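Local structure of YdhT protein (Bacillus subtilis, 3CBW) at residues L30-L33 with P34-T37; T127-T130 with N131-K135; T142-G145 with K146-N149; S288-I291 with N292-Q296. The protein catalyses the endo-hydrolysis of beta-1,4-mannosidic linkages in mannan, galactomannan and glucomannan, and so takes part in glucomannan degradation. The protein carries 3 engineered substitutions. All blocks are in the same frame, centred on the assembly; numbering follows the deposited sequence.

Contact 1: L30-L33 with P34-T37; sequences LAHL and PNRT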
loop_
_atom_site.group_PDB
_atom_site.type_symbol
_atom_site.label_atom_id
_atom_site.label_comp_id
_atom_site.label_asym_id
_atom_site.label_seq_id
_atom_site.Cartn_x
_atom_site.Cartn_y
_atom_site.Cartn_z
ATOM N N LEU A 30 9.972 7.109 9.537
ATOM C CA LEU A 30 9.869 5.780 8.921
ATOM C C LEU A 30 11.205 5.359 8.301
ATOM O O LEU A 30 11.656 4.230 8.504
ATOM C CB LEU A 30 8.769 5.755 7.846
ATOM C CG LEU A 30 7.315 5.761 8.331
ATOM C CD1 LEU A 30 6.404 5.984 7.128
ATOM C CD2 LEU A 30 6.944 4.464 9.054
ATOM N N ALA A 31 11.840 6.274 7.575
ATOM C CA ALA A 31 13.032 5.931 6.830
ATOM C C ALA A 31 14.177 5.520 7.745
ATOM O O ALA A 31 15.052 4.739 7.352
ATOM C CB ALA A 31 13.460 7.091 5.972
ATOM N N HIS A 32 14.173 6.044 8.968
ATOM C CA HIS A 32 15.257 5.766 9.913
ATOM C C HIS A 32 15.044 4.540 10.801
ATOM O O HIS A 32 15.937 4.183 11.584
ATOM C CB HIS A 32 15.534 6.989 10.786
ATOM C CG HIS A 32 16.281 8.076 10.085
ATOM N ND1 HIS A 32 15.669 8.985 9.252
ATOM C CD2 HIS A 32 17.592 8.413 10.116
ATOM C CE1 HIS A 32 16.573 9.831 8.790
ATOM N NE2 HIS A 32 17.748 9.506 9.302
ATOM N N LEU A 33 13.893 3.877 10.695
ATOM C CA LEU A 33 13.619 2.731 11.562
ATOM C C LEU A 33 14.692 1.630 11.531
ATOM O O LEU A 33 15.014 1.090 12.589
ATOM C CB LEU A 33 12.233 2.142 11.276
ATOM C CG LEU A 33 11.062 3.027 11.730
ATOM C CD1 LEU A 33 9.760 2.500 11.167
ATOM C CD2 LEU A 33 10.983 3.138 13.267
ATOM N N PRO A 34 15.237 1.274 10.345
ATOM C CA PRO A 34 16.223 0.174 10.354
ATOM C C PRO A 34 17.530 0.464 11.096
ATOM O O PRO A 34 18.334 -0.450 11.284
ATOM C CB PRO A 34 16.492 -0.058 8.862
ATOM C CG PRO A 34 15.255 0.472 8.170
ATOM C CD PRO A 34 14.956 1.711 8.964
ATOM N N ASN A 35 17.747 1.705 11.520
ATOM C CA ASN A 35 18.914 2.033 12.348
ATOM C C ASN A 35 18.738 1.665 13.817
ATOM O O ASN A 35 19.703 1.681 14.582
ATOM C CB ASN A 35 19.251 3.515 12.225
ATOM C CG ASN A 35 19.589 3.923 10.806
ATOM O OD1 ASN A 35 20.080 3.122 10.011
ATOM N ND2 ASN A 35 19.328 5.178 10.481
ATOM N N ARG A 36 17.514 1.340 14.217
ATOM C CA ARG A 36 17.223 0.963 15.596
ATOM C C ARG A 36 17.655 -0.466 15.866
ATOM O O ARG A 36 17.903 -1.232 14.932
ATOM C CB ARG A 36 15.727 1.087 15.883
ATOM C CG ARG A 36 15.180 2.494 15.808
ATOM C CD ARG A 36 13.683 2.445 15.974
ATOM N NE ARG A 36 13.144 3.770 16.263
ATOM C CZ ARG A 36 11.952 3.979 16.809
ATOM N NH1 ARG A 36 11.151 2.953 17.088
ATOM N NH2 ARG A 36 11.552 5.221 17.063
ATOM N N THR A 37 17.696 -0.818 17.148
ATOM C CA THR A 37 17.992 -2.188 17.564
ATOM C C THR A 37 16.724 -2.983 17.880
ATOM O O THR A 37 16.771 -4.211 17.993
ATOM C CB THR A 37 18.923 -2.214 18.795
ATOM O OG1 THR A 37 18.329 -1.466 19.862
ATOM C CG2 THR A 37 20.269 -1.620 18.449
HETATM O O HOH W 1 15.113 5.380 14.056
#
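Two successive i to i+3 backbone bonds tighten the chain into a 3-10 turn: Asn35 N gives its proton to His32 O at 3.1 Å, and Arg36 N to Leu33 O at 3.0 Å. In both bonds the donor stands above the carbonyl plane, 46° out of it. Pro34 has no N-H to give. Its CD sits 3.4 Å from Ala31 O. Leu33 and Arg36 lie side by side and point the same way. The methyl CD2 of Leu33 lies over one face of the Arg36 guanidinium, toward its rim, 3.7 Å from NE. The arginine chain is extended from CG to NE, which carries the flat group out beside that methyl. Its NH2 then bonds Pro342 O and Thr341 OG1, and NH1 bonds Asn39 O. Cut back to an alanine here, the side chain would probably leave Pro342 O and Asn39 O without this donor and the Leu33 methyl without its cover. The amide of Asn35 approaches the His32 ring obliquely, their planes 76° apart, with ND2 3.7 Å from CD2. That ND2 bonds Val344 O, and His32 uses ND1 for Asn28 O and NE2 for Glu345. The arrangement is a helix C-terminus running into a proline-containing 3-10 turn. It leads helix 21-32 toward strand 41-49 of the TIM barrel and ties the C-terminal tail to it.

Contact 2: T127-T130 with N131-K135; sequences TPIT and NDQYK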
loop_
_atom_site.group_PDB
_atom_site.type_symbol
_atom_site.label_atom_id
_atom_site.label_comp_id
_atom_site.label_asym_id
_atom_site.label_seq_id
_atom_site.Cartn_x
_atom_site.Cartn_y
_atom_site.Cartn_z
ATOM N N THR A 127 -10.011 -7.558 -16.015
ATOM C CA THR A 127 -10.098 -7.850 -17.443
ATOM C C THR A 127 -8.917 -7.174 -18.127
ATOM O O THR A 127 -8.767 -5.958 -18.030
ATOM C CB THR A 127 -11.419 -7.319 -18.022
ATOM O OG1 THR A 127 -12.514 -7.857 -17.272
ATOM C CG2 THR A 127 -11.569 -7.700 -19.497
ATOM N N PRO A 128 -8.058 -7.947 -18.813
ATOM C CA PRO A 128 -6.880 -7.321 -19.413
ATOM C C PRO A 128 -7.250 -6.481 -20.624
ATOM O O PRO A 128 -8.287 -6.719 -21.260
ATOM C CB PRO A 128 -6.018 -8.512 -19.845
ATOM C CG PRO A 128 -6.993 -9.616 -20.063
ATOM C CD PRO A 128 -8.112 -9.396 -19.067
ATOM N N ILE A 129 -6.394 -5.513 -20.928
ATOM C CA ILE A 129 -6.620 -4.589 -22.025
ATOM C C ILE A 129 -5.395 -4.499 -22.900
ATOM O O ILE A 129 -4.292 -4.849 -22.487
ATOM C CB ILE A 129 -7.057 -3.191 -21.509
ATOM C CG1 ILE A 129 -5.965 -2.544 -20.638
ATOM C CG2 ILE A 129 -8.386 -3.320 -20.775
ATOM C CD1 ILE A 129 -6.257 -1.086 -20.286
ATOM N N THR A 130 -5.599 -4.042 -24.129
ATOM C CA THR A 130 -4.502 -3.899 -25.054
ATOM C C THR A 130 -3.776 -2.580 -24.810
ATOM O O THR A 130 -4.290 -1.684 -24.129
ATOM C CB THR A 130 -5.013 -3.879 -26.506
ATOM O OG1 THR A 130 -5.806 -2.702 -26.681
ATOM C CG2 THR A 130 -5.851 -5.139 -26.846
ATOM N N ASN A 131 -2.585 -2.456 -25.374
ATOM C CA ASN A 131 -1.852 -1.193 -25.288
ATOM C C ASN A 131 -2.601 -0.033 -25.931
ATOM O O ASN A 131 -2.538 1.093 -25.431
ATOM C CB ASN A 131 -0.440 -1.330 -25.845
ATOM C CG ASN A 131 0.467 -2.136 -24.932
ATOM O OD1 ASN A 131 0.244 -2.214 -23.718
ATOM N ND2 ASN A 131 1.508 -2.721 -25.506
ATOM N N ASP A 132 -3.338 -0.293 -27.010
ATOM C CA ASP A 132 -4.137 0.763 -27.633
ATOM C C ASP A 132 -5.241 1.256 -26.684
ATOM O O ASP A 132 -5.497 2.464 -26.595
ATOM C CB ASP A 132 -4.739 0.288 -28.959
ATOM C CG ASP A 132 -3.730 0.266 -30.113
ATOM O OD1 ASP A 132 -2.593 0.767 -29.972
ATOM O OD2 ASP A 132 -4.095 -0.269 -31.185
ATOM N N GLN A 133 -5.884 0.336 -25.962
ATOM C CA GLN A 133 -6.879 0.719 -24.965
ATOM C C GLN A 133 -6.250 1.494 -23.805
ATOM O O GLN A 133 -6.806 2.488 -23.322
ATOM C CB GLN A 133 -7.596 -0.511 -24.430
ATOM C CG GLN A 133 -8.566 -1.136 -25.418
ATOM C CD GLN A 133 -9.135 -2.436 -24.903
ATOM O OE1 GLN A 133 -8.400 -3.358 -24.537
ATOM N NE2 GLN A 133 -10.454 -2.514 -24.849
ATOM N N TYR A 134 -5.084 1.028 -23.364
ATOM C CA TYR A 134 -4.350 1.668 -22.273
ATOM C C TYR A 134 -3.962 3.108 -22.655
ATOM O O TYR A 134 -4.068 4.032 -21.843
ATOM C CB TYR A 134 -3.115 0.828 -21.974
ATOM C CG TYR A 134 -2.570 0.832 -20.560
ATOM C CD1 TYR A 134 -2.527 -0.356 -19.830
ATOM C CD2 TYR A 134 -2.016 1.978 -19.986
ATOM C CE1 TYR A 134 -1.970 -0.405 -18.559
ATOM C CE2 TYR A 134 -1.457 1.936 -18.706
ATOM C CZ TYR A 134 -1.446 0.742 -18.002
ATOM O OH TYR A 134 -0.883 0.714 -16.746
ATOM N N LYS A 135 -3.543 3.306 -23.904
ATOM C CA LYS A 135 -3.219 4.655 -24.386
ATOM C C LYS A 135 -4.414 5.587 -24.290
ATOM O O LYS A 135 -4.251 6.766 -23.960
ATOM C CB LYS A 135 -2.696 4.629 -25.825
ATOM C CG LYS A 135 -1.285 4.111 -25.965
ATOM C CD LYS A 135 -0.920 3.868 -27.428
ATOM C CE LYS A 135 0.574 3.660 -27.582
ATOM N NZ LYS A 135 1.321 4.945 -27.458
#
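Reciprocal hydrogen bonds join Thr130 and Gln133 in a capping box. Thr130 is the N-cap of helix 131-138. Gln133 N donates to Thr130 OG1 at 3.1 Å, with an N-H...O angle of 163°. In return, Thr130 N donates to Gln133 OE1 at 2.9 Å. This second bond lies in the carbonyl plane, on a lone pair of OE1. The hydroxyl of Thr130 stands between its own backbone N and carbonyl carbon (chi1 65°), which brings OG1 round to the helix amide. CG of Gln133 stands beside its own backbone N (chi1 -72°), and the chain, extended beyond CG, runs back to put OE1 at the threonine N-H. Ile129 CB lies against this OE1, at 3.3 Å.

The main chain adds one helical bond, from Tyr134 N to Thr130 O at 2.9 Å.

The apolar part falls to Ile129. Its CD1 meets Tyr134 CD1 at 3.8 Å, and the two side chains cross at about a right angle. Beyond the segments, Tyr134 packs on helix 194-214 and its OH bonds Trp184 O. Asn131 bonds Arg196 and Asp193.

The chemistry implies a helix start held by polar and apolar contacts together: the box satisfies the Gln133 amide and the Thr130 N-H, while Ile129 packs against Tyr134.

Contact 3: T142-G145 with K146-N149; sequences TVEG and KRLN. Engineered in segment 142-145: Val143 (natural residue Ala).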
loop_
_atom_site.group_PDB
_atom_site.type_symbol
_atom_site.label_atom_id
_atom_site.label_comp_id
_atom_site.label_asym_id
_atom_site.label_seq_id
_atom_site.Cartn_x
_atom_site.Cartn_y
_atom_site.Cartn_z
ATOM N N THR A 142 -10.481 11.298 -24.050
ATOM C CA THR A 142 -11.279 10.153 -24.518
ATOM C C THR A 142 -12.314 9.760 -23.475
ATOM O O THR A 142 -12.232 10.189 -22.320
ATOM C CB THR A 142 -10.417 8.909 -24.795
ATOM O OG1 THR A 142 -9.855 8.440 -23.558
ATOM C CG2 THR A 142 -9.320 9.221 -25.786
ATOM N N VAL A 143 -13.281 8.935 -23.858
ATOM C CA VAL A 143 -14.233 8.424 -22.871
ATOM C C VAL A 143 -13.507 7.639 -21.764
ATOM O O VAL A 143 -13.864 7.745 -20.592
ATOM C CB VAL A 143 -15.381 7.592 -23.499
ATOM C CG1 VAL A 143 -14.876 6.292 -24.113
ATOM C CG2 VAL A 143 -16.472 7.322 -22.462
ATOM N N GLU A 144 -12.471 6.893 -22.151
ATOM C CA GLU A 144 -11.664 6.095 -21.220
ATOM C C GLU A 144 -10.944 7.012 -20.218
ATOM O O GLU A 144 -10.952 6.766 -19.005
ATOM C CB GLU A 144 -10.651 5.248 -21.992
ATOM C CG GLU A 144 -11.271 4.104 -22.816
ATOM C CD GLU A 144 -11.726 4.512 -24.215
ATOM O OE1 GLU A 144 -11.553 5.687 -24.600
ATOM O OE2 GLU A 144 -12.248 3.630 -24.932
ATOM N N GLY A 145 -10.320 8.073 -20.727
ATOM C CA GLY A 145 -9.631 9.041 -19.879
ATOM C C GLY A 145 -10.567 9.773 -18.942
ATOM O O GLY A 145 -10.234 10.044 -17.785
ATOM N N LYS A 146 -11.754 10.104 -19.436
ATOM C CA LYS A 146 -12.745 10.759 -18.595
ATOM C C LYS A 146 -13.231 9.849 -17.475
ATOM O O LYS A 146 -13.431 10.309 -16.351
ATOM C CB LYS A 146 -13.910 11.265 -19.451
ATOM C CG LYS A 146 -13.525 12.453 -20.324
ATOM C CD LYS A 146 -14.638 12.844 -21.262
ATOM C CE LYS A 146 -14.178 13.926 -22.221
ATOM N NZ LYS A 146 -15.331 14.353 -23.071
ATOM N N ARG A 147 -13.395 8.561 -17.768
ATOM C CA ARG A 147 -13.774 7.586 -16.738
ATOM C C ARG A 147 -12.685 7.497 -15.675
ATOM O O ARG A 147 -12.976 7.492 -14.471
ATOM C CB ARG A 147 -13.999 6.212 -17.361
ATOM C CG ARG A 147 -15.302 6.056 -18.121
ATOM C CD ARG A 147 -15.265 4.702 -18.792
ATOM N NE ARG A 147 -16.352 4.502 -19.741
ATOM C CZ ARG A 147 -16.243 3.830 -20.883
ATOM N NH1 ARG A 147 -15.080 3.304 -21.269
ATOM N NH2 ARG A 147 -17.310 3.721 -21.666
ATOM N N LEU A 148 -11.432 7.447 -16.115
ATOM C CA LEU A 148 -10.331 7.443 -15.144
ATOM C C LEU A 148 -10.397 8.682 -14.247
ATOM O O LEU A 148 -10.383 8.577 -13.012
ATOM C CB LEU A 148 -8.964 7.363 -15.829
ATOM C CG LEU A 148 -7.761 7.457 -14.877
ATOM C CD1 LEU A 148 -7.710 6.283 -13.886
ATOM C CD2 LEU A 148 -6.476 7.536 -15.671
ATOM N N ASN A 149 -10.521 9.856 -14.864
ATOM C CA ASN A 149 -10.546 11.091 -14.098
ATOM C C ASN A 149 -11.736 11.217 -13.154
ATOM O O ASN A 149 -11.598 11.776 -12.071
ATOM C CB ASN A 149 -10.402 12.296 -15.021
ATOM C CG ASN A 149 -8.993 12.436 -15.555
ATOM O OD1 ASN A 149 -8.030 11.988 -14.923
ATOM N ND2 ASN A 149 -8.861 13.069 -16.713
HETATM O O HOH W 2 -15.341 2.410 -24.054
#
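Val143 and Arg147, one helical turn apart, cross at a slant. The methyl CG2 of Val143 lies over one face of the Arg147 guanidinium, offset toward the rim, 3.8 Å from CZ. Val143 is an engineered residue; the natural one is alanine. CG1 stands between the backbone N and the carbonyl carbon (chi1 67°), which leaves CG2 anti to N and over the guanidinium. Extended from CG to NE, Arg147 lays its chain beside Val143 O, its CG 3.3 Å from that oxygen. Glu144 lies alongside Arg147 and points the same way. Its carboxylate is turned 80° from the guanidinium plane, and OE2 is 4.6 Å from NH1, too far to touch. A water at the guanidinium edge accepts from Arg147 NH1 at 2.9 Å and gives a weak bond to Glu144 OE2. NH1 also bonds Pro118 O.

This is the start of helix 143-163, with Thr142 as its N-cap: Gly145 N donates to Thr142 OG1 at 2.9 Å, and the same hydroxyl bonds back to Lys136 O, with Asp139 O also in bonding range. A leucine in place of Arg147 would probably leave Pro118 O without this donor and the bridging water without its stronger partner.

Farther along, the Asn149 amide lies near Gly145 O, CG 3.5 Å away, while its ND2 bonds Ser140 OG. Leu148 packs on Leu203 and on Ile137.

Contact 4: S288-I291 with N292-Q296; sequences SLFI and NAIKQ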
loop_
_atom_site.group_PDB
_atom_site.type_symbol
_atom_site.label_atom_id
_atom_site.label_comp_id
_atom_site.label_asym_id
_atom_site.label_seq_id
_atom_site.Cartn_x
_atom_site.Cartn_y
_atom_site.Cartn_z
ATOM N N SER A 288 5.481 -16.306 12.731
ATOM C CA SER A 288 6.727 -16.211 13.503
ATOM C C SER A 288 7.951 -16.419 12.614
ATOM O O SER A 288 9.002 -15.819 12.847
ATOM C CB SER A 288 6.746 -17.179 14.697
ATOM O OG SER A 288 6.898 -18.521 14.286
ATOM N N LEU A 289 7.796 -17.245 11.581
ATOM C CA LEU A 289 8.861 -17.461 10.611
ATOM C C LEU A 289 9.056 -16.250 9.709
ATOM O O LEU A 289 10.161 -15.982 9.253
ATOM C CB LEU A 289 8.606 -18.725 9.783
ATOM C CG LEU A 289 8.602 -20.023 10.605
ATOM C CD1 LEU A 289 8.087 -21.178 9.769
ATOM C CD2 LEU A 289 9.998 -20.318 11.185
ATOM N N PHE A 290 7.972 -15.531 9.441
ATOM C CA PHE A 290 8.053 -14.310 8.623
ATOM C C PHE A 290 8.870 -13.218 9.323
ATOM O O PHE A 290 9.755 -12.611 8.715
ATOM C CB PHE A 290 6.642 -13.823 8.281
ATOM C CG PHE A 290 6.603 -12.494 7.577
ATOM C CD1 PHE A 290 7.204 -12.327 6.325
ATOM C CD2 PHE A 290 5.926 -11.417 8.144
ATOM C CE1 PHE A 290 7.150 -11.095 5.663
ATOM C CE2 PHE A 290 5.872 -10.191 7.493
ATOM C CZ PHE A 290 6.478 -10.034 6.251
ATOM N N ILE A 291 8.602 -12.986 10.606
ATOM C CA ILE A 291 9.412 -12.006 11.330
ATOM C C ILE A 291 10.868 -12.466 11.470
ATOM O O ILE A 291 11.781 -11.647 11.401
ATOM C CB ILE A 291 8.788 -11.543 12.691
ATOM C CG1 ILE A 291 9.509 -10.303 13.235
ATOM C CG2 ILE A 291 8.768 -12.666 13.716
ATOM C CD1 ILE A 291 9.373 -9.059 12.388
ATOM N N ASN A 292 11.091 -13.767 11.642
ATOM C CA ASN A 292 12.451 -14.265 11.672
ATOM C C ASN A 292 13.164 -14.038 10.340
ATOM O O ASN A 292 14.324 -13.645 10.313
ATOM C CB ASN A 292 12.492 -15.740 12.042
ATOM C CG ASN A 292 13.907 -16.253 12.147
ATOM O OD1 ASN A 292 14.429 -16.878 11.226
ATOM N ND2 ASN A 292 14.565 -15.927 13.254
ATOM N N ALA A 293 12.468 -14.303 9.237
ATOM C CA ALA A 293 13.017 -14.048 7.899
ATOM C C ALA A 293 13.346 -12.572 7.696
ATOM O O ALA A 293 14.370 -12.232 7.100
ATOM C CB ALA A 293 12.076 -14.551 6.819
ATOM N N ILE A 294 12.493 -11.687 8.205
ATOM C CA ILE A 294 12.821 -10.260 8.146
ATOM C C ILE A 294 14.155 -9.975 8.835
ATOM O O ILE A 294 15.022 -9.301 8.269
ATOM C CB ILE A 294 11.683 -9.383 8.718
ATOM C CG1 ILE A 294 10.524 -9.332 7.724
ATOM C CG2 ILE A 294 12.176 -7.984 9.000
ATOM C CD1 ILE A 294 9.226 -8.784 8.291
ATOM N N LYS A 295 14.325 -10.517 10.037
ATOM C CA LYS A 295 15.556 -10.275 10.784
ATOM C C LYS A 295 16.782 -10.818 10.055
ATOM O O LYS A 295 17.840 -10.181 10.029
ATOM C CB LYS A 295 15.476 -10.905 12.164
ATOM C CG LYS A 295 14.437 -10.305 13.054
ATOM C CD LYS A 295 14.601 -10.885 14.421
ATOM C CE LYS A 295 13.468 -10.471 15.292
ATOM N NZ LYS A 295 13.819 -10.537 16.740
ATOM N N GLN A 296 16.650 -11.996 9.454
ATOM C CA GLN A 296 17.796 -12.655 8.817
ATOM C C GLN A 296 18.052 -12.233 7.372
ATOM O O GLN A 296 19.205 -12.206 6.925
ATOM C CB GLN A 296 17.606 -14.175 8.839
ATOM C CG GLN A 296 17.590 -14.798 10.222
ATOM C CD GLN A 296 18.045 -16.239 10.191
ATOM O OE1 GLN A 296 19.168 -16.533 9.768
ATOM N NE2 GLN A 296 17.177 -17.150 10.616
#
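Ile294 N donates to Phe290 O at 2.9 Å, and Ala293 N to Leu289 O at the same distance. These are regular i to i+4 bonds of the helix, and they join the two segments.

Phe290 and Ile294 also carry the apolar contact. Ile294 CD1 lies over one face of the Phe290 ring in a CH-pi contact, 3.9 Å from the ring centroid and 23° off the normal. The methyl is nearest to CZ, at 3.6 Å. Ile291 CD1 also approaches this methyl, at 4.1 Å. The ring meets Phe273 edge-to-face, and Ile294 rests on the same residue of strand 271-278.

Two groups bond OD1 of Asn292. Gln296 NE2 donates to it at 2.8 Å, and Tyr256 OH bonds it from the neighbouring loop. Asn292 CG is anti to its backbone N (chi1 -177°), which swings the amide out beside the helix, where NE2 of Gln296 reaches it. Lys295 NZ makes a salt bridge with Asp325, and the side chain a cation-pi contact with Trp327.

Phe290 and Ile294 thus pack on strand 271-278, while Ile291 meets helix 319-324. This is the helix of a beta-alpha-beta unit in a TIM barrel. It joins strands 271-278 and 301-306, and the first of these bears the probable nucleophile, Glu275.

The contacts follow one another along the chain in numerical order, each closing before the next opens. Contacts 2 and 3 are neighbours, with centres about 13 Å apart, on the consecutive helices 131-138 and 143-163. Contacts 1 and 4 lie on the same side of the chain's centre, with centres about 17 Å apart. Contact 1 ends helix 21-32 before strand 41-49, and contact 4 lies on helix 287-297 before strand 301-306, which pairs with strand 41-49. Contacts 1 and 3 are on opposite sides, about 41 Å apart between centres. All four belong to helices of the one TIM-barrel domain: 2 and 3 at helix starts, 1 and 4 on helices preceding paired strands.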